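PDB 6R5T: periplasmic beta-glucosidase from Pseudomonas aeruginosa, which probably hydrolyses terminal, non-reducing beta-D-glucosyl residues, releasing beta-D-glucose in the periplasm. Local coordinates for residues Asp145-Ser150 with Lys671-Phe676; Val655-Gln660 with Phe714-Gly719; Pro662-Ser667 with Thr708-Glu713. The protein carries 1 engineered substitution. All blocks are in the same frame, centred on the assembly; numbering follows the deposited sequence. Where two conformers were deposited one is given.

Contact 1 (Asp145-Ser150 with Lys671-Phe676); sequences DTYLTS and KELRGF
Here the start of helix 146-161, in the TIM-barrel domain of this family 3 glycoside hydrolase, meets strand 672-681 of the fibronectin type III-like domain. The strand carries a classic beta bulge at this point, R674 and G675 both facing L657 of the adjacent strand.

The polar contacts gather around D145, the helix N-cap. Its OD2 accepts from L148 N at 2.8 Å, the donor standing above the carboxylate plane, while OD1 turns to water 1 at 2.7 Å. That water also donates to L673 O, 3.1 Å away, tying cap to strand. A second bridge comes from Y578, whose OH bonds both D145 OD1 and L673 N; with L148 N on OD2, the buried carboxylate is held at both oxygens. L673 O also accepts from R674 NH1; the oxygen lies close to the guanidinium plane, while the donor stands above the carbonyl plane. NE of the same group reaches D697 O.

The apolar contacts are built on Y147. With CG anti to the backbone N (chi1 -178°), its ring lies flat against the bulge, and R674 CA sits over one face, 4.1 Å from the Y147 ring centroid and 13° off the normal, a CH-pi contact. L673 crosses the tyrosine at about a right angle and brings CD2 near Y147 CD1. At the ring's edge, in plane, is F676 CE2, 4.0 Å from Y147 CE1. F676 holds the crowded chi1 position (60°); its CE2 also meets L148 CD1 at 3.7 Å, and its ring packs edge-to-face with W98.

A second water bridge closes the far end of the tyrosine: water 2 accepts from F676 N at 3.2 Å and also bonds Y147 OH.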
loop_
_atom_site.group_PDB
_atom_site.type_symbol
_atom_site.label_atom_id
_atom_site.label_comp_id
_atom_site.label_asym_id
_atom_site.label_seq_id
_atom_site.Cartn_x
_atom_site.Cartn_y
_atom_site.Cartn_z
ATOM N N ASP A 145 13.317 -2.246 9.889
ATOM C CA ASP A 145 14.611 -2.647 9.293
ATOM C C ASP A 145 14.915 -4.139 9.404
ATOM O O ASP A 145 14.869 -4.709 10.499
ATOM C CB ASP A 145 15.767 -1.883 9.915
ATOM C CG ASP A 145 17.058 -2.229 9.191
ATOM O OD1 ASP A 145 17.165 -1.960 7.957
ATOM O OD2 ASP A 145 17.942 -2.746 9.893
ATOM N N THR A 146 15.335 -4.695 8.288
ATOM C CA THR A 146 15.601 -6.161 8.219
ATOM C C THR A 146 16.836 -6.499 9.059
ATOM O O THR A 146 16.830 -7.500 9.767
ATOM C CB THR A 146 15.766 -6.571 6.770
ATOM O OG1 THR A 146 14.595 -6.202 6.049
ATOM C CG2 THR A 146 16.045 -8.038 6.668
ATOM N N TYR A 147 17.917 -5.731 8.936
ATOM C CA TYR A 147 19.157 -5.971 9.695
ATOM C C TYR A 147 18.887 -5.968 11.195
ATOM O O TYR A 147 19.266 -6.926 11.951
ATOM C CB TYR A 147 20.265 -5.032 9.235
ATOM C CG TYR A 147 21.577 -5.221 9.921
ATOM C CD1 TYR A 147 21.859 -4.573 11.094
ATOM C CD2 TYR A 147 22.533 -6.035 9.360
ATOM C CE1 TYR A 147 23.054 -4.795 11.781
ATOM C CE2 TYR A 147 23.749 -6.221 9.998
ATOM C CZ TYR A 147 24.008 -5.620 11.197
ATOM O OH TYR A 147 25.288 -5.860 11.650
ATOM N N LEU A 148 18.302 -4.894 11.691
ATOM C CA LEU A 148 18.111 -4.724 13.120
ATOM C C LEU A 148 17.117 -5.809 13.599
ATOM O O LEU A 148 17.386 -6.415 14.652
ATOM C CB LEU A 148 17.590 -3.321 13.398
ATOM C CG LEU A 148 17.320 -3.046 14.861
ATOM C CD1 LEU A 148 18.588 -3.241 15.704
ATOM C CD2 LEU A 148 16.812 -1.633 15.013
ATOM N N THR A 149 15.991 -5.991 12.905
ATOM C CA THR A 149 14.997 -6.968 13.372
ATOM C C THR A 149 15.605 -8.389 13.359
ATOM O O THR A 149 15.333 -9.174 14.314
ATOM C CB THR A 149 13.717 -6.901 12.557
ATOM O OG1 THR A 149 13.129 -5.617 12.821
ATOM C CG2 THR A 149 12.757 -8.029 12.881
ATOM N N SER A 150 16.417 -8.706 12.367
ATOM C CA SER A 150 17.096 -10.034 12.286
ATOM C C SER A 150 18.025 -10.208 13.492
ATOM O O SER A 150 18.029 -11.291 14.129
ATOM C CB SER A 150 17.791 -10.237 11.013
ATOM O OG SER A 150 16.853 -10.269 9.957
ATOM N N LYS A 671 19.815 3.247 0.830
ATOM C CA LYS A 671 20.645 2.902 1.997
ATOM C C LYS A 671 20.101 1.626 2.602
ATOM O O LYS A 671 18.857 1.441 2.598
ATOM C CB LYS A 671 20.441 3.907 3.154
ATOM C CG LYS A 671 21.088 5.220 2.894
ATOM C CD LYS A 671 21.155 6.057 4.100
ATOM C CE LYS A 671 22.004 7.267 3.831
ATOM N NZ LYS A 671 21.499 8.058 2.690
ATOM N N GLU A 672 20.969 0.827 3.213
ATOM C CA GLU A 672 20.535 -0.357 3.956
ATOM C C GLU A 672 21.391 -0.434 5.231
ATOM O O GLU A 672 22.618 -0.370 5.108
ATOM C CB GLU A 672 20.713 -1.640 3.155
ATOM C CG GLU A 672 19.804 -1.746 1.943
ATOM C CD GLU A 672 19.792 -3.128 1.293
ATOM O OE1 GLU A 672 20.825 -3.439 0.658
ATOM O OE2 GLU A 672 18.768 -3.891 1.399
ATOM N N LEU A 673 20.794 -0.503 6.409
ATOM C CA LEU A 673 21.591 -0.618 7.653
ATOM C C LEU A 673 22.467 -1.881 7.592
ATOM O O LEU A 673 21.925 -2.974 7.313
ATOM C CB LEU A 673 20.677 -0.677 8.850
ATOM C CG LEU A 673 21.362 -0.624 10.204
ATOM C CD1 LEU A 673 21.919 0.754 10.487
ATOM C CD2 LEU A 673 20.357 -0.986 11.269
ATOM N N ARG A 674 23.739 -1.727 7.928
ATOM C CA ARG A 674 24.664 -2.875 7.960
ATOM C C ARG A 674 25.530 -2.836 9.215
ATOM O O ARG A 674 26.349 -3.720 9.365
ATOM C CB ARG A 674 25.529 -2.980 6.704
ATOM C CG ARG A 674 24.784 -3.454 5.476
ATOM C CD ARG A 674 24.321 -4.860 5.667
ATOM N NE ARG A 674 23.691 -5.396 4.482
ATOM C CZ ARG A 674 22.410 -5.468 4.269
ATOM N NH1 ARG A 674 21.556 -4.943 5.133
ATOM N NH2 ARG A 674 21.987 -6.111 3.182
ATOM N N GLY A 675 25.322 -1.918 10.144
ATOM C CA GLY A 675 25.996 -2.005 11.430
ATOM C C GLY A 675 25.591 -0.856 12.306
ATOM O O GLY A 675 25.028 0.135 11.791
ATOM N N PHE A 676 25.829 -0.995 13.589
ATOM C CA PHE A 676 25.582 0.123 14.501
ATOM C C PHE A 676 26.366 -0.093 15.786
ATOM O O PHE A 676 26.797 -1.232 16.066
ATOM C CB PHE A 676 24.096 0.295 14.802
ATOM C CG PHE A 676 23.422 -0.884 15.434
ATOM C CD1 PHE A 676 23.413 -1.027 16.808
ATOM C CD2 PHE A 676 22.826 -1.845 14.629
ATOM C CE1 PHE A 676 22.739 -2.102 17.372
ATOM C CE2 PHE A 676 22.204 -2.951 15.195
ATOM C CZ PHE A 676 22.177 -3.059 16.570
HETATM O O HOH W 1 18.902 -3.498 6.648
HETATM O O HOH W 2 26.522 -4.073 14.050
#

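Contact 2 (Val655-Gln660 with Phe714-Gly719); sequences VQLYLQ and FKVFVG
Strands 651-660 and 712-719 run antiparallel side by side in a sheet of the fibronectin type III-like domain, laced by six backbone hydrogen bonds from the Q656-G719 pair through Y658-F717 to Q660-K715. The straightest is F717 N to Y658 O, 2.8 Å with 177° at the hydrogen.

The face carrying L657, L659, V716 and V718 is the tight one. L659 and V716 run alongside each other in the same direction, with L659 CD2 3.5 Å from V716 CG2. L657 CD1 comes obliquely against V716 CG1 at 3.8 Å, and V655 CG1 meets V718 CG1 at 3.6 Å. Strand 686-694 covers this layer through F691 and L693.

The other face is more polar and, towards Q660, looser. Y658 OH donates along a lone pair of Q656 OE1 at 2.6 Å, a bond between buried groups. Further along, F717 turns its ring edge to the strand, CE1 lying 3.7 Å from Q660 CB, and K671 makes a cation-pi contact with that ring. Q660 and K715, both partly exposed, run alongside each other as extended chains; water 3 joins their tips, donating to Q660 OE1 at 2.5 Å and accepting from K715 NZ at 3.1 Å.

Because the register rests on main-chain bonds, the two faces can differ in chemistry: one sealed by branched aliphatics, the other partly hydrated and, at K715, probably charged.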
loop_
_atom_site.group_PDB
_atom_site.type_symbol
_atom_site.label_atom_id
_atom_site.label_comp_id
_atom_site.label_asym_id
_atom_site.label_seq_id
_atom_site.Cartn_x
_atom_site.Cartn_y
_atom_site.Cartn_z
ATOM N N VAL A 655 25.761 5.209 16.619
ATOM C CA VAL A 655 26.443 5.424 15.331
ATOM C C VAL A 655 25.961 4.359 14.368
ATOM O O VAL A 655 26.011 3.151 14.716
ATOM C CB VAL A 655 27.962 5.394 15.474
ATOM C CG1 VAL A 655 28.612 5.681 14.137
ATOM C CG2 VAL A 655 28.416 6.413 16.507
ATOM N N GLN A 656 25.422 4.792 13.239
ATOM C CA GLN A 656 24.776 3.878 12.279
ATOM C C GLN A 656 25.607 3.804 10.998
ATOM O O GLN A 656 26.053 4.847 10.533
ATOM C CB GLN A 656 23.366 4.391 11.968
ATOM C CG GLN A 656 22.536 4.452 13.242
ATOM C CD GLN A 656 21.481 5.532 13.226
ATOM O OE1 GLN A 656 20.757 5.690 12.226
ATOM N NE2 GLN A 656 21.313 6.218 14.357
ATOM N N LEU A 657 25.748 2.603 10.463
ATOM C CA LEU A 657 26.438 2.360 9.207
ATOM C C LEU A 657 25.427 1.847 8.199
ATOM O O LEU A 657 24.775 0.812 8.457
ATOM C CB LEU A 657 27.601 1.393 9.399
ATOM C CG LEU A 657 28.444 1.252 8.130
ATOM C CD1 LEU A 657 29.894 1.030 8.463
ATOM C CD2 LEU A 657 27.919 0.130 7.248
ATOM N N TYR A 658 25.401 2.482 7.039
ATOM C CA TYR A 658 24.515 2.083 5.933
ATOM C C TYR A 658 25.379 1.783 4.721
ATOM O O TYR A 658 26.433 2.409 4.528
ATOM C CB TYR A 658 23.487 3.173 5.596
ATOM C CG TYR A 658 22.626 3.548 6.775
ATOM C CD1 TYR A 658 23.013 4.518 7.671
ATOM C CD2 TYR A 658 21.397 2.936 6.975
ATOM C CE1 TYR A 658 22.204 4.868 8.757
ATOM C CE2 TYR A 658 20.592 3.266 8.049
ATOM C CZ TYR A 658 20.974 4.256 8.924
ATOM O OH TYR A 658 20.130 4.476 9.993
ATOM N N LEU A 659 24.884 0.883 3.885
ATOM C CA LEU A 659 25.534 0.598 2.586
ATOM C C LEU A 659 24.582 0.920 1.444
ATOM O O LEU A 659 23.381 0.629 1.559
ATOM C CB LEU A 659 25.897 -0.887 2.507
ATOM C CG LEU A 659 27.148 -1.293 3.270
ATOM C CD1 LEU A 659 27.491 -2.738 3.000
ATOM C CD2 LEU A 659 28.326 -0.422 2.902
ATOM N N GLN A 660 25.144 1.411 0.353
ATOM C CA GLN A 660 24.398 1.471 -0.907
ATOM C C GLN A 660 25.207 0.717 -1.968
ATOM O O GLN A 660 26.455 0.875 -2.002
ATOM C CB GLN A 660 24.136 2.896 -1.378
ATOM C CG GLN A 660 23.305 2.965 -2.658
ATOM C CD GLN A 660 23.169 4.370 -3.187
ATOM O OE1 GLN A 660 23.848 5.280 -2.725
ATOM N NE2 GLN A 660 22.253 4.568 -4.146
ATOM N N PHE A 714 30.662 0.215 -3.905
ATOM C CA PHE A 714 29.738 0.296 -2.748
ATOM C C PHE A 714 29.993 1.605 -2.043
ATOM O O PHE A 714 31.154 2.025 -1.915
ATOM C CB PHE A 714 29.941 -0.878 -1.808
ATOM C CG PHE A 714 29.483 -2.166 -2.402
ATOM C CD1 PHE A 714 30.333 -2.910 -3.199
ATOM C CD2 PHE A 714 28.191 -2.624 -2.224
ATOM C CE1 PHE A 714 29.899 -4.081 -3.774
ATOM C CE2 PHE A 714 27.743 -3.783 -2.847
ATOM C CZ PHE A 714 28.607 -4.524 -3.609
ATOM N N LYS A 715 28.930 2.224 -1.550
ATOM C CA LYS A 715 29.031 3.471 -0.781
ATOM C C LYS A 715 28.724 3.109 0.657
ATOM O O LYS A 715 27.724 2.396 0.935
ATOM C CB LYS A 715 28.042 4.540 -1.276
ATOM C CG LYS A 715 28.261 4.977 -2.701
ATOM C CD LYS A 715 27.337 6.131 -3.105
ATOM C CE LYS A 715 28.030 6.964 -4.162
ATOM N NZ LYS A 715 27.164 8.047 -4.672
ATOM N N VAL A 716 29.568 3.567 1.556
ATOM C CA VAL A 716 29.485 3.350 3.009
ATOM C C VAL A 716 29.095 4.676 3.624
ATOM O O VAL A 716 29.800 5.666 3.416
ATOM C CB VAL A 716 30.821 2.839 3.589
ATOM C CG1 VAL A 716 30.669 2.635 5.076
ATOM C CG2 VAL A 716 31.271 1.558 2.907
ATOM N N PHE A 717 27.965 4.719 4.329
ATOM C CA PHE A 717 27.451 5.943 4.983
ATOM C C PHE A 717 27.502 5.751 6.486
ATOM O O PHE A 717 27.174 4.656 6.978
ATOM C CB PHE A 717 25.997 6.232 4.666
ATOM C CG PHE A 717 25.678 6.371 3.222
ATOM C CD1 PHE A 717 25.514 5.252 2.447
ATOM C CD2 PHE A 717 25.481 7.627 2.674
ATOM C CE1 PHE A 717 25.154 5.410 1.130
ATOM C CE2 PHE A 717 25.158 7.772 1.337
ATOM C CZ PHE A 717 25.040 6.648 0.564
ATOM N N VAL A 718 28.002 6.749 7.197
ATOM C CA VAL A 718 27.937 6.749 8.669
ATOM C C VAL A 718 27.297 8.030 9.147
ATOM O O VAL A 718 27.505 9.087 8.532
ATOM C CB VAL A 718 29.337 6.507 9.281
ATOM C CG1 VAL A 718 29.265 6.618 10.771
ATOM C CG2 VAL A 718 29.839 5.122 8.877
ATOM N N GLY A 719 26.500 7.917 10.185
ATOM C CA GLY A 719 25.932 9.092 10.853
ATOM C C GLY A 719 25.100 8.678 12.053
ATOM O O GLY A 719 25.041 7.495 12.416
HETATM O O HOH W 3 24.353 7.573 -3.520
#

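Contact 3 (Pro662-Ser667 with Thr708-Glu713); sequences PVASLS and TAEPGE. With MG (magnesium ion), chain F.
The carboxylate of E710 is approached in two ways by S665: at OE1 the serine N comes in on the syn lone pair, 3.1 Å away, while at OE2 the serine OG donates from above the plane at 2.8 Å. That OG takes the crowded position between backbone N and carbonyl carbon, which lets one residue hold both oxygens and fix the carboxylate's rotation. The carboxylate of E713 has P662 CG 3.7 Å from its OE1, the proline crossing the side chain at about a right angle; OE2 is hydrogen-bonded to S729.

Between these two glutamates lies a magnesium ion. The loop following strand 651-660 of the fibronectin type III-like domain supplies its protein ligands, V663 O at 2.0 Å and D661 OD1, and four waters complete an octahedron. The lead-in to strand 712-719 holds the ion only through the second shell. Water 4 accepts from V663 N and donates to E713 O at 2.7 Å; water 6, trans to V663 O, donates to E710 O, with a weak second bond to E713 O; water 7 donates to P711 O at 2.7 Å. Water 5 lies 2.9 Å from E710 OE1, so this oxygen serves both the serine and the metal's hydration shell, and the nearby cation would probably favour its ionised form. Farther along the loop, the second subunit takes over: S667 OG bonds H265 O of that chain, and L666 packs on its V229.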
loop_
_atom_site.group_PDB
_atom_site.type_symbol
_atom_site.label_atom_id
_atom_site.label_comp_id
_atom_site.label_asym_id
_atom_site.label_seq_id
_atom_site.Cartn_x
_atom_site.Cartn_y
_atom_site.Cartn_z
ATOM N N PRO A 662 25.189 1.143 -5.689
ATOM C CA PRO A 662 24.542 2.039 -6.640
ATOM C C PRO A 662 24.350 1.501 -8.051
ATOM O O PRO A 662 23.629 2.160 -8.817
ATOM C CB PRO A 662 25.461 3.259 -6.626
ATOM C CG PRO A 662 26.822 2.663 -6.293
ATOM C CD PRO A 662 26.495 1.641 -5.228
ATOM N N VAL A 663 25.017 0.392 -8.415
ATOM C CA VAL A 663 24.835 -0.209 -9.750
ATOM C C VAL A 663 24.668 -1.702 -9.524
ATOM O O VAL A 663 25.560 -2.338 -8.976
ATOM C CB VAL A 663 26.014 0.065 -10.697
ATOM C CG1 VAL A 663 25.771 -0.673 -12.018
ATOM C CG2 VAL A 663 26.242 1.548 -10.903
ATOM N N ALA A 664 23.546 -2.249 -9.898
ATOM C CA ALA A 664 23.262 -3.663 -9.627
ATOM C C ALA A 664 22.280 -4.206 -10.652
ATOM O O ALA A 664 21.661 -3.421 -11.373
ATOM C CB ALA A 664 22.759 -3.864 -8.216
ATOM N N SER A 665 22.134 -5.512 -10.676
ATOM C CA SER A 665 21.222 -6.208 -11.624
ATOM C C SER A 665 19.756 -6.052 -11.204
ATOM O O SER A 665 18.889 -6.438 -12.005
ATOM C CB SER A 665 21.596 -7.668 -11.779
ATOM O OG SER A 665 21.516 -8.356 -10.543
ATOM N N LEU A 666 19.512 -5.620 -9.971
ATOM C CA LEU A 666 18.197 -5.124 -9.487
ATOM C C LEU A 666 18.450 -3.687 -8.998
ATOM O O LEU A 666 19.528 -3.407 -8.471
ATOM C CB LEU A 666 17.682 -5.913 -8.262
ATOM C CG LEU A 666 17.066 -7.287 -8.415
ATOM C CD1 LEU A 666 16.296 -7.653 -7.179
ATOM C CD2 LEU A 666 16.136 -7.367 -9.596
ATOM N N SER A 667 17.408 -2.849 -8.975
ATOM C CA SER A 667 17.459 -1.533 -8.307
ATOM C C SER A 667 17.541 -1.760 -6.791
ATOM O O SER A 667 16.645 -2.422 -6.240
ATOM C CB SER A 667 16.212 -0.758 -8.658
ATOM O OG SER A 667 16.322 0.565 -8.161
ATOM N N THR A 708 23.836 -12.972 -4.605
ATOM C CA THR A 708 25.009 -12.515 -5.389
ATOM C C THR A 708 25.573 -11.235 -4.760
ATOM O O THR A 708 24.773 -10.404 -4.307
ATOM C CB THR A 708 24.619 -12.372 -6.870
ATOM O OG1 THR A 708 25.692 -11.828 -7.636
ATOM C CG2 THR A 708 23.413 -11.491 -7.132
ATOM N N ALA A 709 26.893 -11.076 -4.715
ATOM C CA ALA A 709 27.515 -9.744 -4.556
ATOM C C ALA A 709 28.244 -9.440 -5.850
ATOM O O ALA A 709 29.114 -10.244 -6.232
ATOM C CB ALA A 709 28.430 -9.686 -3.369
ATOM N N GLU A 710 27.883 -8.366 -6.536
ATOM C CA GLU A 710 28.451 -8.048 -7.852
ATOM C C GLU A 710 29.642 -7.116 -7.685
ATOM O O GLU A 710 29.616 -6.169 -6.887
ATOM C CB GLU A 710 27.391 -7.436 -8.754
ATOM C CG GLU A 710 26.208 -8.364 -8.931
ATOM C CD GLU A 710 25.015 -7.746 -9.619
ATOM O OE1 GLU A 710 24.780 -6.545 -9.431
ATOM O OE2 GLU A 710 24.350 -8.483 -10.364
ATOM N N PRO A 711 30.730 -7.334 -8.459
ATOM C CA PRO A 711 31.843 -6.407 -8.399
ATOM C C PRO A 711 31.390 -5.005 -8.794
ATOM O O PRO A 711 30.440 -4.840 -9.577
ATOM C CB PRO A 711 32.860 -6.965 -9.422
ATOM C CG PRO A 711 31.998 -7.817 -10.381
ATOM C CD PRO A 711 30.837 -8.322 -9.559
ATOM N N GLY A 712 32.074 -4.006 -8.268
ATOM C CA GLY A 712 31.744 -2.599 -8.479
ATOM C C GLY A 712 31.742 -1.795 -7.202
ATOM O O GLY A 712 32.198 -2.259 -6.134
ATOM N N GLU A 713 31.210 -0.579 -7.325
ATOM C CA GLU A 713 31.240 0.394 -6.248
ATOM C C GLU A 713 30.262 -0.008 -5.139
ATOM O O GLU A 713 29.134 -0.450 -5.437
ATOM C CB GLU A 713 30.831 1.776 -6.768
ATOM C CG GLU A 713 30.966 2.862 -5.717
ATOM C CD GLU A 713 30.537 4.239 -6.193
ATOM O OE1 GLU A 713 29.989 4.315 -7.325
ATOM O OE2 GLU A 713 30.766 5.225 -5.453
HETATM MG MG MG F . 27.018 -2.935 -7.720
HETATM O O HOH W 4 27.798 -0.984 -7.687
HETATM O O HOH W 5 25.998 -4.794 -7.509
HETATM O O HOH W 6 28.688 -3.611 -6.647
HETATM O O HOH W 7 28.079 -3.491 -9.487
#

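How the contacts relate
From the N terminus, the chain first supplies 145-150 in the barrel domain, and about 520 residues pass before 671-676 returns to close contact 1. By then 655-660 and 662-667 have gone by, so contact 1 crosses both of the others. Segment 708-713, which leads into strand 712-719, closes contact 3; 714-719, the rest of that strand, then closes contact 2 around it. Contacts 1 and 2 share a sheet: strand 651-660 lies between strands 672-681 and 712-719, with R674 N 2.8 Å from L657 O. Contact 3 sits at the end of contact 2, F714 touching P662. Together they join barrel, fibronectin type III-like sheet and magnesium loop.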